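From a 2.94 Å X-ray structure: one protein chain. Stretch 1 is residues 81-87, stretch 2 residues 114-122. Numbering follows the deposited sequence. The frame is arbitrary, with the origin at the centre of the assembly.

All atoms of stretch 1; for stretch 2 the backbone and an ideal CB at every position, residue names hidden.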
# COMPACT_ATOMS: atom_id res chain seq x y z
N VAL B 81 -22.75 5.47 35.21
CA VAL B 81 -21.43 5.95 34.83
C VAL B 81 -21.50 7.45 34.65
O VAL B 81 -22.23 7.93 33.80
CB VAL B 81 -20.92 5.28 33.53
CG1 VAL B 81 -19.58 5.87 33.10
CG2 VAL B 81 -20.79 3.78 33.70
N LEU B 82 -20.73 8.17 35.45
CA LEU B 82 -20.79 9.63 35.50
C LEU B 82 -19.51 10.23 34.96
O LEU B 82 -18.43 10.03 35.53
CB LEU B 82 -20.99 10.09 36.94
CG LEU B 82 -22.13 11.05 37.25
CD1 LEU B 82 -23.25 10.86 36.24
CD2 LEU B 82 -22.65 10.77 38.65
N SER B 83 -19.63 10.95 33.84
CA SER B 83 -18.45 11.51 33.19
C SER B 83 -18.17 12.93 33.69
O SER B 83 -19.09 13.66 34.06
CB SER B 83 -18.64 11.50 31.69
OG SER B 83 -19.68 12.38 31.32
N GLY B 84 -16.90 13.31 33.73
CA GLY B 84 -16.48 14.43 34.55
C GLY B 84 -16.55 15.77 33.86
O GLY B 84 -17.58 16.14 33.29
N GLY B 85 -15.45 16.51 33.94
CA GLY B 85 -15.30 17.76 33.20
C GLY B 85 -16.07 18.93 33.78
O GLY B 85 -17.04 18.75 34.53
N GLY B 86 -15.62 20.14 33.43
CA GLY B 86 -16.29 21.38 33.81
C GLY B 86 -16.53 21.49 35.30
O GLY B 86 -15.78 20.90 36.10
N ALA B 87 -17.56 22.23 35.68
CA ALA B 87 -18.00 22.28 37.07
C ALA B 87 -19.49 21.94 37.16
O ALA B 87 -20.06 21.87 38.25
CB ALA B 87 -17.73 23.66 37.67
N UNK B 114 -15.75 9.90 36.82
CA UNK B 114 -14.41 10.44 36.58
C UNK B 114 -14.38 11.93 36.87
O UNK B 114 -15.44 12.57 36.93
CB UNK B 114 -13.97 10.17 35.14
N UNK B 115 -13.18 12.50 37.01
CA UNK B 115 -13.02 13.94 37.25
C UNK B 115 -14.10 14.55 38.18
O UNK B 115 -14.19 14.19 39.36
CB UNK B 115 -13.04 14.67 35.91
N UNK B 116 -14.92 15.45 37.62
CA UNK B 116 -15.92 16.20 38.40
C UNK B 116 -17.09 15.33 38.92
O UNK B 116 -17.59 15.55 40.02
CB UNK B 116 -16.48 17.33 37.54
N UNK B 117 -17.53 14.38 38.10
CA UNK B 117 -18.55 13.44 38.53
C UNK B 117 -18.00 12.41 39.49
O UNK B 117 -18.74 11.56 40.01
CB UNK B 117 -19.17 12.74 37.32
N UNK B 118 -16.68 12.45 39.71
CA UNK B 118 -16.00 11.52 40.61
C UNK B 118 -16.42 11.74 42.04
O UNK B 118 -16.69 10.79 42.78
CB UNK B 118 -14.48 11.66 40.49
N UNK B 119 -16.50 13.01 42.44
CA UNK B 119 -17.08 13.38 43.72
C UNK B 119 -18.54 12.92 43.79
O UNK B 119 -18.91 12.10 44.65
CB UNK B 119 -16.98 14.89 43.94
N UNK B 120 -19.35 13.39 42.84
CA UNK B 120 -20.81 13.20 42.86
C UNK B 120 -21.27 11.75 43.17
O UNK B 120 -22.15 11.54 44.02
CB UNK B 120 -21.38 13.62 41.50
N UNK B 121 -20.65 10.77 42.52
CA UNK B 121 -21.01 9.36 42.71
C UNK B 121 -20.55 8.79 44.06
O UNK B 121 -21.15 7.83 44.57
CB UNK B 121 -20.41 8.52 41.58
N UNK B 122 -19.46 9.37 44.60
CA UNK B 122 -19.08 9.18 46.01
C UNK B 122 -20.27 9.44 46.91
O UNK B 122 -20.80 8.52 47.53
CB UNK B 122 -17.92 10.10 46.39

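Stretch 1 leaves its strand at Leu82 and runs into a glycine-rich loop. Stretch 2 passes alongside, the CA atoms of Gly84 and position 116 being 4.3 Å apart.

Position 114 has an extended backbone, phi -123° and psi 164°. Its N donates a hydrogen bond to Leu82 O, at 3.0 Å. CA-to-CB points sideways, and the ideal CB lies 4.5 Å from Gly84 N. A small polar side chain could reach that amide; alanine would also suit. The residue is Ser114, with chi1 in p. Its OG comes to 3.2 Å from Gly84 N, and whether this is a hydrogen bond is left open.

Position 115 has phi 38° and psi -115°. Phi is positive, which by itself favours glycine, though other residues can take it at some cost. The ideal CB points toward the loop, 3.6 Å from Gly85 N and 3.7 Å from Gly84 CA. Little room remains beside it, so glycine, alanine, serine or a side chain that turns aside would suit. The residue is Ser115, chi1 in t, with OG 3.6 Å from Gly85 N. A CB on Gly84 would lie 2.3 Å from Ser115 CB and clash, so the absence of a side chain there permits the close approach.

Position 116 has helical angles. Its ideal CB faces the loop, 3.4 Å from Gly85 O and 3.9 Å from Gly86 O. These carbonyls are close, and a small side chain is the simplest fit. The residue is Ala116, and its methyl packs against them.

At position 117 an ideal CB would point toward stretch 1, 3.2 Å from Leu82 CB and 3.4 Å from Ser83 O. This is tight, so glycine suits best, with alanine a strained alternative. The residue is Gly117.

At position 118 CB would point away from stretch 1. It would also clash with the O of position 115, at 2.8 Å, which favours glycine. The residue is Gly118.

Position 119 is out of reach of stretch 1, which sets no preference. The residue is Ile119.

Position 120 points toward Leu82, with the ideal CB 4.2 Å from Leu82 CD2. Alanine, valine or threonine could fit. The residue is Thr120; its OG1 donates a weak hydrogen bond to Ala116 O, at 3.5 Å.

Position 121 also faces Leu82. A small apolar side chain would suit. The residue is Ala121, whose CB meets Leu82 CD2 at 4.3 Å.

Position 122 is out of reach, and many residues would serve. It is Ala122.

Stretch 2 (114-122) SSAGGITAA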
# COMPACT_ATOMS: atom_id res chain seq x y z
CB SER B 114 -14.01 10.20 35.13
OG SER B 114 -14.90 10.87 34.26
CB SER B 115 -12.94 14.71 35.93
OG SER B 115 -12.62 16.08 36.14
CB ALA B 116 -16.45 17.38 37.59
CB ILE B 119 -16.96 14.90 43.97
CG1 ILE B 119 -17.92 15.66 43.05
CG2 ILE B 119 -15.53 15.36 43.73
CD1 ILE B 119 -18.12 17.11 43.42
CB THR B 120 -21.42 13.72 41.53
OG1 THR B 120 -20.82 14.98 41.20
CG2 THR B 120 -22.93 13.88 41.65
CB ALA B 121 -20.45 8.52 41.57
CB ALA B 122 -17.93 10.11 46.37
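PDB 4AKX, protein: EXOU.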